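Local atomic coordinates of lipase aflb (PDB entry 6IDY), a protein that is a fungal lipase of the alpha/beta-hydrolase fold that probably hydrolyses ester bonds of lipids. Residues S15-L20 / F101-L106; T169-G174 / L415-A420; T239-K244 / R296-G301; D262-V267 / Q288-E293. All blocks are in the same frame, centred on the assembly; numbering follows the deposited sequence.

In the fold
Contact 2 alone is buried: its centre is about 10 Å from that of the chain, and it joins the loop 169-174 to helix 414-424 through alanines, a threonine, a proline and an isoleucine, without conventional hydrogen bonds. Contacts 1, 3 and 4 are partly buried. Contact 1 touches contact 2 on another side of that same helix, farther out, where a helix start is held by amide oxygens and a few leucine and isoleucine tips. Contacts 3 and 4 lie together on one side of the fold, linked by Arg296 and Arg299. A lysine clasps carbonyls in contact 3; a single beta bridge and an aromatic stack join loops in contact 4. Thr169 and Gln288 connect contacts 2 and 4.

Contact 1: residues S15-L20 / F101-L106; sequences SLVSIL and FLNGYL
Asn103 carries CG anti to its backbone N (chi1 -171°), which lays the side-chain amide beside the first turn of helix 16-24 and lets one residue offer it two oxygens. The backbone oxygen accepts on a lone pair, in the carbonyl plane, through a fairly straight bond, with Leu16 N 3.1 Å from Asn103 O. The next amide goes to the side chain: Val17 N is 3.0 Å from Asn103 OD1 and lies nearly along the C=O axis. Ser15 is the N-cap; its OG, in the crowded position between backbone N and carbonyl carbon, accepts from Ser18 N at 3.2 Å. Ser18 OG donates back to Ser15 O, which also receives Ile19 N.

Leu16, with CG likewise anti to N (chi1 -166°), sends CD1 to within 3.7 Å of Tyr105 CE1, the two side chains crossing at about a right angle. Ile19 and Leu106 meet tip to tip, tightly, with Ile19 CD1 3.5 Å from Leu106 CD1. The Tyr105 ring, brought here by a crowded first torsion (chi1 81°), carries its hydroxyl to Glu421 of helix 414-424, whose Ala420 also touches Leu16 and Ile19. The helix start is thus a serine N-cap, supplemented by the hydrogen bonds that Asn103, remote in sequence, accepts from the N-H groups of Leu16 and Val17.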
loop_
_atom_site.group_PDB
_atom_site.type_symbol
_atom_site.label_atom_id
_atom_site.label_comp_id
_atom_site.label_asym_id
_atom_site.label_seq_id
_atom_site.Cartn_x
_atom_site.Cartn_y
_atom_site.Cartn_z
ATOM N N SER A 15 -5.552 18.180 11.881
ATOM C CA SER A 15 -4.364 18.138 11.032
ATOM C C SER A 15 -3.330 17.128 11.533
ATOM O O SER A 15 -3.460 16.609 12.645
ATOM C CB SER A 15 -3.737 19.528 10.939
ATOM O OG SER A 15 -3.089 19.896 12.145
ATOM N N LEU A 16 -2.287 16.874 10.718
ATOM C CA LEU A 16 -1.174 15.990 11.047
ATOM C C LEU A 16 -0.482 16.516 12.315
ATOM O O LEU A 16 -0.199 15.731 13.223
ATOM C CB LEU A 16 -0.197 15.938 9.857
ATOM C CG LEU A 16 0.857 14.841 9.822
ATOM C CD1 LEU A 16 0.230 13.499 9.631
ATOM C CD2 LEU A 16 1.826 15.067 8.680
ATOM N N VAL A 17 -0.300 17.856 12.402
ATOM C CA VAL A 17 0.283 18.565 13.546
ATOM C C VAL A 17 -0.547 18.334 14.819
ATOM O O VAL A 17 0.023 17.925 15.828
ATOM C CB VAL A 17 0.520 20.075 13.239
ATOM C CG1 VAL A 17 0.705 20.896 14.516
ATOM C CG2 VAL A 17 1.715 20.261 12.312
ATOM N N SER A 18 -1.880 18.571 14.762
ATOM C CA SER A 18 -2.791 18.397 15.902
ATOM C C SER A 18 -2.842 16.947 16.398
ATOM O O SER A 18 -2.776 16.723 17.605
ATOM C CB SER A 18 -4.189 18.925 15.583
ATOM O OG SER A 18 -4.925 18.032 14.765
ATOM N N ILE A 19 -2.922 15.967 15.473
ATOM C CA ILE A 19 -2.941 14.540 15.824
ATOM C C ILE A 19 -1.652 14.158 16.560
ATOM O O ILE A 19 -1.718 13.569 17.642
ATOM C CB ILE A 19 -3.218 13.627 14.596
ATOM C CG1 ILE A 19 -4.636 13.848 14.040
ATOM C CG2 ILE A 19 -2.996 12.151 14.949
ATOM C CD1 ILE A 19 -4.795 13.440 12.599
ATOM N N LEU A 20 -0.494 14.540 16.001
ATOM C CA LEU A 20 0.800 14.223 16.598
ATOM C C LEU A 20 1.059 14.966 17.919
ATOM O O LEU A 20 1.680 14.385 18.811
ATOM C CB LEU A 20 1.946 14.410 15.592
ATOM C CG LEU A 20 1.936 13.414 14.419
ATOM C CD1 LEU A 20 2.670 13.963 13.225
ATOM C CD2 LEU A 20 2.477 12.054 14.824
ATOM N N PHE A 101 1.122 20.092 2.415
ATOM C CA PHE A 101 0.151 19.264 1.695
ATOM C C PHE A 101 -0.215 18.029 2.528
ATOM O O PHE A 101 -1.401 17.747 2.701
ATOM C CB PHE A 101 0.685 18.871 0.301
ATOM C CG PHE A 101 -0.190 17.917 -0.485
ATOM C CD1 PHE A 101 -1.359 18.361 -1.097
ATOM C CD2 PHE A 101 0.163 16.581 -0.629
ATOM C CE1 PHE A 101 -2.164 17.481 -1.828
ATOM C CE2 PHE A 101 -0.644 15.701 -1.359
ATOM C CZ PHE A 101 -1.803 16.157 -1.950
ATOM N N LEU A 102 0.800 17.318 3.061
ATOM C CA LEU A 102 0.620 16.128 3.904
ATOM C C LEU A 102 -0.129 16.466 5.198
ATOM O O LEU A 102 -0.913 15.646 5.681
ATOM C CB LEU A 102 1.978 15.483 4.243
ATOM C CG LEU A 102 2.803 14.897 3.087
ATOM C CD1 LEU A 102 4.209 14.605 3.541
ATOM C CD2 LEU A 102 2.175 13.619 2.517
ATOM N N ASN A 103 0.101 17.685 5.742
ATOM C CA ASN A 103 -0.538 18.175 6.967
ATOM C C ASN A 103 -2.070 18.257 6.862
ATOM O O ASN A 103 -2.756 17.994 7.851
ATOM C CB ASN A 103 0.067 19.510 7.413
ATOM C CG ASN A 103 -0.381 19.982 8.778
ATOM O OD1 ASN A 103 -0.265 19.275 9.785
ATOM N ND2 ASN A 103 -0.896 21.197 8.840
ATOM N N GLY A 104 -2.579 18.578 5.670
ATOM C CA GLY A 104 -4.014 18.689 5.420
ATOM C C GLY A 104 -4.664 17.484 4.767
ATOM O O GLY A 104 -5.684 17.642 4.093
ATOM N N TYR A 105 -4.105 16.269 4.985
ATOM C CA TYR A 105 -4.594 15.013 4.390
ATOM C C TYR A 105 -6.033 14.625 4.803
ATOM O O TYR A 105 -6.755 14.074 3.972
ATOM C CB TYR A 105 -3.609 13.842 4.653
ATOM C CG TYR A 105 -3.729 13.203 6.024
ATOM C CD1 TYR A 105 -3.172 13.806 7.147
ATOM C CD2 TYR A 105 -4.411 12.003 6.198
ATOM C CE1 TYR A 105 -3.300 13.237 8.414
ATOM C CE2 TYR A 105 -4.550 11.426 7.461
ATOM C CZ TYR A 105 -3.988 12.044 8.566
ATOM O OH TYR A 105 -4.101 11.466 9.808
ATOM N N LEU A 106 -6.430 14.876 6.076
ATOM C CA LEU A 106 -7.760 14.515 6.594
ATOM C C LEU A 106 -8.926 15.195 5.888
ATOM O O LEU A 106 -9.963 14.566 5.679
ATOM C CB LEU A 106 -7.867 14.756 8.104
ATOM C CG LEU A 106 -7.252 13.724 9.041
ATOM C CD1 LEU A 106 -7.441 14.154 10.461
ATOM C CD2 LEU A 106 -7.890 12.343 8.867
#

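Contact 2: residues T169-G174 / L415-A420; sequences TATPAG and LLIALA
Ala170 directs its methyl at helix 414-424, meeting the backbone and side chain of Ala418 at close range. Ala170 CB lies 3.4 Å from Ala418 O and reaches the flank of that residue, 3.9 Å from Ala418 CB, whose own bond runs across the approach. The contact is returned through the backbone, since the CA-H of Ala418 points almost straight at the carbonyl of the loop, with Ala418 CA 3.4 Å from Ala170 O. A backbone in the left-handed helical region (phi 59°) turns Ala170 for this double approach.

Thr171 meets the same helical alanine through its hydroxyl, with Thr171 OG1 3.6 Å from Ala418 CB. That hydroxyl is tied inside the loop, donating to Thr169 O at 2.8 Å from Thr171 OG1 and coming from above the carbonyl plane. Thr171 chi1 (-29°) lies well off a staggered value, with OG1 turned to Thr169 O and beside Ala418 CB. The Pro172 ring crosses Ile417 obliquely: Pro172 CD lies 3.7 Å from Ile417 CG2, the branch anti to the isoleucine N. Loop and helix come closest at Ala170 and Ala418, whose CA atoms are 4.5 Å apart, and the contact is mainly van der Waals, with one CA-H...O approach and a hydroxyl lying against a methyl.

Thr169 OG1 is engaged by Gln234 and Gln288, a placing consistent with the oxyanion-hole loop of related lipases. The loop runs from strand 161-166 to helix 173-178, for which Pro172 is the N-cap. On other sides of helix 414-424, Leu416 and Ala420 touch Leu16 of helix 16-24, while Leu415 and Leu419 meet helix 81-90.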
loop_
_atom_site.group_PDB
_atom_site.type_symbol
_atom_site.label_atom_id
_atom_site.label_comp_id
_atom_site.label_asym_id
_atom_site.label_seq_id
_atom_site.Cartn_x
_atom_site.Cartn_y
_atom_site.Cartn_z
ATOM N N THR A 169 -1.108 -0.018 5.021
ATOM C CA THR A 169 -1.376 0.222 6.438
ATOM C C THR A 169 -1.233 1.685 6.838
ATOM O O THR A 169 -0.254 2.346 6.459
ATOM C CB THR A 169 -0.474 -0.676 7.290
ATOM O OG1 THR A 169 -0.704 -2.040 6.943
ATOM C CG2 THR A 169 -0.678 -0.474 8.777
ATOM N N ALA A 170 -2.237 2.179 7.606
ATOM C CA ALA A 170 -2.293 3.501 8.233
ATOM C C ALA A 170 -2.198 4.691 7.270
ATOM O O ALA A 170 -2.084 5.832 7.724
ATOM C CB ALA A 170 -1.207 3.592 9.297
ATOM N N THR A 171 -2.236 4.438 5.953
ATOM C CA THR A 171 -2.056 5.511 4.978
ATOM C C THR A 171 -3.200 5.546 3.966
ATOM O O THR A 171 -3.439 4.539 3.297
ATOM C CB THR A 171 -0.655 5.434 4.326
ATOM O OG1 THR A 171 0.283 4.848 5.237
ATOM C CG2 THR A 171 -0.138 6.804 3.898
ATOM N N PRO A 172 -3.939 6.680 3.869
ATOM C CA PRO A 172 -5.048 6.757 2.896
ATOM C C PRO A 172 -4.551 6.638 1.459
ATOM O O PRO A 172 -3.460 7.110 1.151
ATOM C CB PRO A 172 -5.667 8.142 3.150
ATOM C CG PRO A 172 -5.135 8.587 4.458
ATOM C CD PRO A 172 -3.791 7.952 4.603
ATOM N N ALA A 173 -5.360 6.023 0.593
ATOM C CA ALA A 173 -5.060 5.805 -0.821
ATOM C C ALA A 173 -4.781 7.077 -1.589
ATOM O O ALA A 173 -3.783 7.142 -2.307
ATOM C CB ALA A 173 -6.197 5.044 -1.481
ATOM N N GLY A 174 -5.662 8.067 -1.430
ATOM C CA GLY A 174 -5.589 9.347 -2.119
ATOM C C GLY A 174 -4.235 10.005 -2.038
ATOM O O GLY A 174 -3.628 10.288 -3.074
ATOM N N LEU A 415 4.986 8.227 5.702
ATOM C CA LEU A 415 5.307 7.633 6.996
ATOM C C LEU A 415 4.837 8.513 8.137
ATOM O O LEU A 415 4.488 7.997 9.198
ATOM C CB LEU A 415 6.816 7.376 7.118
ATOM C CG LEU A 415 7.391 6.297 6.199
ATOM C CD1 LEU A 415 8.884 6.294 6.274
ATOM C CD2 LEU A 415 6.841 4.917 6.527
ATOM N N LEU A 416 4.802 9.841 7.906
ATOM C CA LEU A 416 4.345 10.825 8.888
ATOM C C LEU A 416 2.841 10.698 9.107
ATOM O O LEU A 416 2.374 10.788 10.240
ATOM C CB LEU A 416 4.729 12.248 8.458
ATOM C CG LEU A 416 6.216 12.490 8.137
ATOM C CD1 LEU A 416 6.408 13.849 7.486
ATOM C CD2 LEU A 416 7.094 12.380 9.395
ATOM N N ILE A 417 2.090 10.436 8.032
ATOM C CA ILE A 417 0.644 10.212 8.108
ATOM C C ILE A 417 0.394 8.856 8.790
ATOM O O ILE A 417 -0.435 8.771 9.706
ATOM C CB ILE A 417 -0.025 10.309 6.710
ATOM C CG1 ILE A 417 0.026 11.755 6.186
ATOM C CG2 ILE A 417 -1.467 9.786 6.756
ATOM C CD1 ILE A 417 -0.312 11.898 4.710
ATOM N N ALA A 418 1.146 7.816 8.364
ATOM C CA ALA A 418 1.035 6.472 8.933
ATOM C C ALA A 418 1.223 6.495 10.457
ATOM O O ALA A 418 0.426 5.879 11.167
ATOM C CB ALA A 418 2.020 5.517 8.269
ATOM N N LEU A 419 2.200 7.289 10.960
ATOM C CA LEU A 419 2.441 7.417 12.395
ATOM C C LEU A 419 1.267 8.090 13.102
ATOM O O LEU A 419 0.807 7.576 14.121
ATOM C CB LEU A 419 3.757 8.151 12.718
ATOM C CG LEU A 419 4.107 8.221 14.218
ATOM C CD1 LEU A 419 4.348 6.832 14.805
ATOM C CD2 LEU A 419 5.276 9.132 14.467
ATOM N N ALA A 420 0.779 9.220 12.547
ATOM C CA ALA A 420 -0.360 9.961 13.083
ATOM C C ALA A 420 -1.597 9.061 13.176
ATOM O O ALA A 420 -2.223 9.020 14.229
ATOM C CB ALA A 420 -0.652 11.168 12.207
#

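Contact 3: residues T239-K244 / R296-G301; sequences TQWALK and RTLRGG
Helix 235-245 and helix 293-299 approach each other near Trp241 and Leu298, whose CA atoms are 6.4 Å apart, and beyond Arg299 the second chain leaves helical geometry at Gly300. Lys244 spans the gap with CG anti to its N (chi1 173°) and every later torsion extended, so that the ammonium arrives at the C-terminal end of helix 293-299. It donates to two backbone oxygens there, with Lys244 NZ 2.7 Å from Gly300 O and 2.9 Å from Leu298 O. In both bonds the nitrogen sits well above the carbonyl plane. A positive charge among carbonyls at a C-terminal helix end should be favoured by their partial negative charge, and this setting would probably keep the lysine protonated.

Helix 235-245 follows strand 227-232 of the central sheet, consistent with the helix that follows the nucleophile elbow in alpha/beta hydrolases, and this contact joins its C-terminal half to helix 293-299. Trp241 presents an edge to Leu298: Trp241 CE3 is 3.8 Å from Leu298 CB, which lies near the indole plane. At the ring's far corner Trp241 CH2 is 3.9 Å from Thr297 CG2. Phe294 stacks on the indole, and NE1 is bonded to Tyr438. Leu298 CD1 reaches over the helix backbone to 3.7 Å from Trp241 CA. Gln240 crosses that leucine at about a right angle, its NE2 being held by Gly303 and Ser305.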
loop_
_atom_site.group_PDB
_atom_site.type_symbol
_atom_site.label_atom_id
_atom_site.label_comp_id
_atom_site.label_asym_id
_atom_site.label_seq_id
_atom_site.Cartn_x
_atom_site.Cartn_y
_atom_site.Cartn_z
ATOM N N THR A 239 -6.364 -7.643 -0.952
ATOM C CA THR A 239 -6.715 -8.141 -2.277
ATOM C C THR A 239 -6.742 -9.659 -2.307
ATOM O O THR A 239 -7.703 -10.227 -2.818
ATOM C CB THR A 239 -5.812 -7.528 -3.355
ATOM O OG1 THR A 239 -5.790 -6.112 -3.187
ATOM C CG2 THR A 239 -6.268 -7.890 -4.788
ATOM N N GLN A 240 -5.693 -10.309 -1.770
ATOM C CA GLN A 240 -5.594 -11.770 -1.711
ATOM C C GLN A 240 -6.766 -12.377 -0.935
ATOM O O GLN A 240 -7.322 -13.383 -1.380
ATOM C CB GLN A 240 -4.240 -12.205 -1.113
ATOM C CG GLN A 240 -3.948 -13.703 -1.253
ATOM C CD GLN A 240 -3.599 -14.180 -2.649
ATOM O OE1 GLN A 240 -3.708 -13.454 -3.657
ATOM N NE2 GLN A 240 -3.175 -15.439 -2.734
ATOM N N TRP A 241 -7.143 -11.761 0.209
ATOM C CA TRP A 241 -8.288 -12.208 1.013
ATOM C C TRP A 241 -9.588 -12.032 0.207
ATOM O O TRP A 241 -10.398 -12.951 0.169
ATOM C CB TRP A 241 -8.349 -11.462 2.370
ATOM C CG TRP A 241 -9.400 -11.979 3.317
ATOM C CD1 TRP A 241 -10.727 -11.658 3.326
ATOM C CD2 TRP A 241 -9.198 -12.881 4.418
ATOM N NE1 TRP A 241 -11.368 -12.310 4.355
ATOM C CE2 TRP A 241 -10.450 -13.054 5.054
ATOM C CE3 TRP A 241 -8.081 -13.580 4.919
ATOM C CZ2 TRP A 241 -10.619 -13.900 6.160
ATOM C CZ3 TRP A 241 -8.241 -14.387 6.039
ATOM C CH2 TRP A 241 -9.493 -14.533 6.654
ATOM N N ALA A 242 -9.759 -10.878 -0.473
ATOM C CA ALA A 242 -10.936 -10.603 -1.318
ATOM C C ALA A 242 -11.043 -11.636 -2.452
ATOM O O ALA A 242 -12.118 -12.187 -2.676
ATOM C CB ALA A 242 -10.859 -9.190 -1.894
ATOM N N LEU A 243 -9.914 -11.941 -3.115
ATOM C CA LEU A 243 -9.872 -12.923 -4.200
ATOM C C LEU A 243 -10.216 -14.335 -3.704
ATOM O O LEU A 243 -10.985 -15.045 -4.352
ATOM C CB LEU A 243 -8.509 -12.899 -4.914
ATOM C CG LEU A 243 -8.184 -11.641 -5.728
ATOM C CD1 LEU A 243 -6.705 -11.613 -6.101
ATOM C CD2 LEU A 243 -9.078 -11.529 -6.988
ATOM N N LYS A 244 -9.682 -14.717 -2.543
ATOM C CA LYS A 244 -9.934 -16.029 -1.949
ATOM C C LYS A 244 -11.411 -16.223 -1.555
ATOM O O LYS A 244 -12.048 -17.177 -2.003
ATOM C CB LYS A 244 -9.016 -16.247 -0.727
ATOM C CG LYS A 244 -9.323 -17.529 0.059
ATOM C CD LYS A 244 -8.194 -17.910 1.012
ATOM C CE LYS A 244 -8.418 -19.285 1.580
ATOM N NZ LYS A 244 -7.607 -19.495 2.805
ATOM N N ARG A 296 -2.227 -17.445 8.733
ATOM C CA ARG A 296 -2.403 -18.897 8.617
ATOM C C ARG A 296 -3.737 -19.235 7.927
ATOM O O ARG A 296 -3.770 -20.131 7.078
ATOM C CB ARG A 296 -2.330 -19.538 10.008
ATOM C CG ARG A 296 -2.357 -21.068 10.032
ATOM C CD ARG A 296 -1.560 -21.657 11.195
ATOM N NE ARG A 296 -1.890 -21.046 12.488
ATOM C CZ ARG A 296 -1.121 -20.164 13.124
ATOM N NH1 ARG A 296 0.033 -19.775 12.594
ATOM N NH2 ARG A 296 -1.504 -19.658 14.287
ATOM N N THR A 297 -4.824 -18.509 8.284
ATOM C CA THR A 297 -6.151 -18.710 7.682
ATOM C C THR A 297 -6.104 -18.331 6.207
ATOM O O THR A 297 -6.608 -19.078 5.380
ATOM C CB THR A 297 -7.238 -17.925 8.438
ATOM O OG1 THR A 297 -7.258 -18.366 9.795
ATOM C CG2 THR A 297 -8.630 -18.106 7.828
ATOM N N LEU A 298 -5.498 -17.175 5.881
ATOM C CA LEU A 298 -5.396 -16.713 4.500
ATOM C C LEU A 298 -4.615 -17.688 3.638
ATOM O O LEU A 298 -5.081 -18.043 2.558
ATOM C CB LEU A 298 -4.758 -15.309 4.424
ATOM C CG LEU A 298 -4.453 -14.781 2.999
ATOM C CD1 LEU A 298 -5.723 -14.669 2.145
ATOM C CD2 LEU A 298 -3.715 -13.469 3.052
ATOM N N ARG A 299 -3.445 -18.129 4.126
ATOM C CA ARG A 299 -2.530 -19.003 3.402
ATOM C C ARG A 299 -3.013 -20.432 3.248
ATOM O O ARG A 299 -2.523 -21.132 2.363
ATOM C CB ARG A 299 -1.132 -18.958 4.027
ATOM C CG ARG A 299 -0.508 -17.567 3.898
ATOM C CD ARG A 299 0.872 -17.517 4.500
ATOM N NE ARG A 299 1.857 -18.245 3.698
ATOM C CZ ARG A 299 2.523 -17.721 2.679
ATOM N NH1 ARG A 299 2.295 -16.467 2.299
ATOM N NH2 ARG A 299 3.422 -18.443 2.028
ATOM N N GLY A 300 -3.970 -20.855 4.070
ATOM C CA GLY A 300 -4.553 -22.194 3.963
ATOM C C GLY A 300 -5.350 -22.350 2.677
ATOM O O GLY A 300 -5.721 -21.347 2.061
ATOM N N GLY A 301 -5.556 -23.598 2.244
ATOM C CA GLY A 301 -6.302 -23.929 1.030
ATOM C C GLY A 301 -5.838 -23.229 -0.239
ATOM O O GLY A 301 -6.663 -22.815 -1.056
#

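Contact 4: residues D262-V267 / Q288-E293; sequences DFHGTV and QGWNTE
Thr266 O takes one hydrogen bond from the other loop, with Trp290 N 3.0 Å from Thr266 O and above the carbonyl plane, and one weaker CA-H contact, from Gly289. The reverse bond, Thr266 N to Gln288 O at 2.8 Å, comes nearly along the C=O axis and completes a single beta bridge between Thr266 and Gly289. Gly265 has positive phi and brings its CA within 3.1 Å of Gln288 O, a place with no space for a CB.

His264, CG anti to N (chi1 -151°), lies over a face of Trp290 as an offset stack, the imidazole and five-membered-ring centroids 3.8 Å apart with planes at 8°. His264 CB sits over the face of the indole's six-membered ring in a CH-pi contact, and His264 ND1 makes a weak bond to Trp290 O at 3.2 Å. Val267 CG1 adds apolar contact at 3.6 Å from Trp290 CB. At the buried end, Gln288 NE2 donates to the syn lone pair of Asp262 OD2 at 2.7 Å, the amide and carboxylate planes being 57° apart. This pair lies next to the 169-174 loop.

The segments follow strand 253-259 and helix 283-287 respectively; Leu237 of helix 235-245 touches Asp262 and Gln288, while helix 293-299, begun by Thr292 as N-cap, packs Ile295 and Arg299 against His264.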
loop_
_atom_site.group_PDB
_atom_site.type_symbol
_atom_site.label_atom_id
_atom_site.label_comp_id
_atom_site.label_asym_id
_atom_site.label_seq_id
_atom_site.Cartn_x
_atom_site.Cartn_y
_atom_site.Cartn_z
ATOM N N ASP A 262 2.967 -8.108 1.948
ATOM C CA ASP A 262 3.346 -8.950 3.078
ATOM C C ASP A 262 2.391 -10.134 3.172
ATOM O O ASP A 262 1.653 -10.277 4.148
ATOM C CB ASP A 262 3.445 -8.121 4.376
ATOM C CG ASP A 262 2.169 -7.447 4.832
ATOM O OD1 ASP A 262 1.408 -6.954 3.964
ATOM O OD2 ASP A 262 1.933 -7.402 6.054
ATOM N N PHE A 263 2.420 -11.007 2.145
ATOM C CA PHE A 263 1.544 -12.187 2.052
ATOM C C PHE A 263 1.743 -13.190 3.174
ATOM O O PHE A 263 0.879 -14.048 3.374
ATOM C CB PHE A 263 1.640 -12.874 0.680
ATOM C CG PHE A 263 1.176 -12.024 -0.476
ATOM C CD1 PHE A 263 -0.137 -11.569 -0.545
ATOM C CD2 PHE A 263 2.035 -11.724 -1.526
ATOM C CE1 PHE A 263 -0.569 -10.794 -1.626
ATOM C CE2 PHE A 263 1.585 -10.995 -2.631
ATOM C CZ PHE A 263 0.297 -10.512 -2.661
ATOM N N HIS A 264 2.853 -13.069 3.928
ATOM C CA HIS A 264 3.113 -13.911 5.092
ATOM C C HIS A 264 3.306 -13.011 6.318
ATOM O O HIS A 264 3.767 -13.467 7.354
ATOM C CB HIS A 264 4.348 -14.812 4.881
ATOM C CG HIS A 264 4.285 -16.106 5.649
ATOM N ND1 HIS A 264 3.925 -16.142 6.992
ATOM C CD2 HIS A 264 4.566 -17.364 5.247
ATOM C CE1 HIS A 264 3.976 -17.416 7.346
ATOM N NE2 HIS A 264 4.345 -18.187 6.327
ATOM N N GLY A 265 2.932 -11.748 6.195
ATOM C CA GLY A 265 3.119 -10.777 7.264
ATOM C C GLY A 265 4.588 -10.461 7.487
ATOM O O GLY A 265 5.403 -10.534 6.561
ATOM N N THR A 266 4.946 -10.151 8.731
ATOM C CA THR A 266 6.313 -9.788 9.086
ATOM C C THR A 266 6.688 -10.237 10.482
ATOM O O THR A 266 5.829 -10.361 11.356
ATOM C CB THR A 266 6.547 -8.278 8.866
ATOM O OG1 THR A 266 7.915 -7.978 9.124
ATOM C CG2 THR A 266 5.654 -7.398 9.728
ATOM N N VAL A 267 7.977 -10.463 10.693
ATOM C CA VAL A 267 8.468 -10.858 12.012
ATOM C C VAL A 267 8.919 -9.656 12.803
ATOM O O VAL A 267 9.234 -8.607 12.229
ATOM C CB VAL A 267 9.590 -11.917 11.962
ATOM C CG1 VAL A 267 9.078 -13.214 11.388
ATOM C CG2 VAL A 267 10.815 -11.416 11.201
ATOM N N GLN A 288 -0.829 -8.678 10.969
ATOM C CA GLN A 288 0.279 -8.729 10.021
ATOM C C GLN A 288 1.549 -9.377 10.596
ATOM O O GLN A 288 2.603 -9.337 9.961
ATOM C CB GLN A 288 0.545 -7.349 9.413
ATOM C CG GLN A 288 -0.557 -6.998 8.412
ATOM C CD GLN A 288 -0.435 -5.601 7.901
ATOM O OE1 GLN A 288 -0.901 -4.635 8.516
ATOM N NE2 GLN A 288 0.197 -5.465 6.761
ATOM N N GLY A 289 1.424 -10.019 11.753
ATOM C CA GLY A 289 2.512 -10.802 12.324
ATOM C C GLY A 289 2.659 -12.080 11.512
ATOM O O GLY A 289 1.672 -12.580 10.968
ATOM N N TRP A 290 3.882 -12.599 11.404
ATOM C CA TRP A 290 4.209 -13.806 10.633
ATOM C C TRP A 290 3.370 -15.034 10.965
ATOM O O TRP A 290 2.949 -15.740 10.052
ATOM C CB TRP A 290 5.699 -14.160 10.803
ATOM C CG TRP A 290 6.208 -15.165 9.810
ATOM C CD1 TRP A 290 6.249 -16.520 9.959
ATOM C CD2 TRP A 290 6.733 -14.886 8.504
ATOM N NE1 TRP A 290 6.795 -17.103 8.839
ATOM C CE2 TRP A 290 7.093 -16.124 7.924
ATOM C CE3 TRP A 290 6.970 -13.706 7.779
ATOM C CZ2 TRP A 290 7.656 -16.218 6.645
ATOM C CZ3 TRP A 290 7.529 -13.801 6.511
ATOM C CH2 TRP A 290 7.881 -15.043 5.963
ATOM N N ASN A 291 3.175 -15.312 12.260
ATOM C CA ASN A 291 2.502 -16.524 12.724
ATOM C C ASN A 291 1.074 -16.330 13.237
ATOM O O ASN A 291 0.563 -17.187 13.970
ATOM C CB ASN A 291 3.367 -17.222 13.780
ATOM C CG ASN A 291 4.231 -18.284 13.153
ATOM O OD1 ASN A 291 3.813 -19.438 12.976
ATOM N ND2 ASN A 291 5.439 -17.909 12.765
ATOM N N THR A 292 0.404 -15.262 12.803
ATOM C CA THR A 292 -0.956 -15.003 13.265
ATOM C C THR A 292 -1.967 -15.972 12.692
ATOM O O THR A 292 -1.710 -16.613 11.671
ATOM C CB THR A 292 -1.365 -13.562 12.989
ATOM O OG1 THR A 292 -1.341 -13.332 11.576
ATOM C CG2 THR A 292 -0.494 -12.562 13.742
ATOM N N GLU A 293 -3.132 -16.067 13.356
ATOM C CA GLU A 293 -4.253 -16.869 12.891
ATOM C C GLU A 293 -4.758 -16.284 11.578
ATOM O O GLU A 293 -5.128 -17.045 10.695
ATOM C CB GLU A 293 -5.376 -16.918 13.938
ATOM C CG GLU A 293 -5.179 -18.026 14.962
ATOM C CD GLU A 293 -5.197 -19.435 14.396
ATOM O OE1 GLU A 293 -6.190 -19.802 13.725
ATOM O OE2 GLU A 293 -4.211 -20.173 14.619
#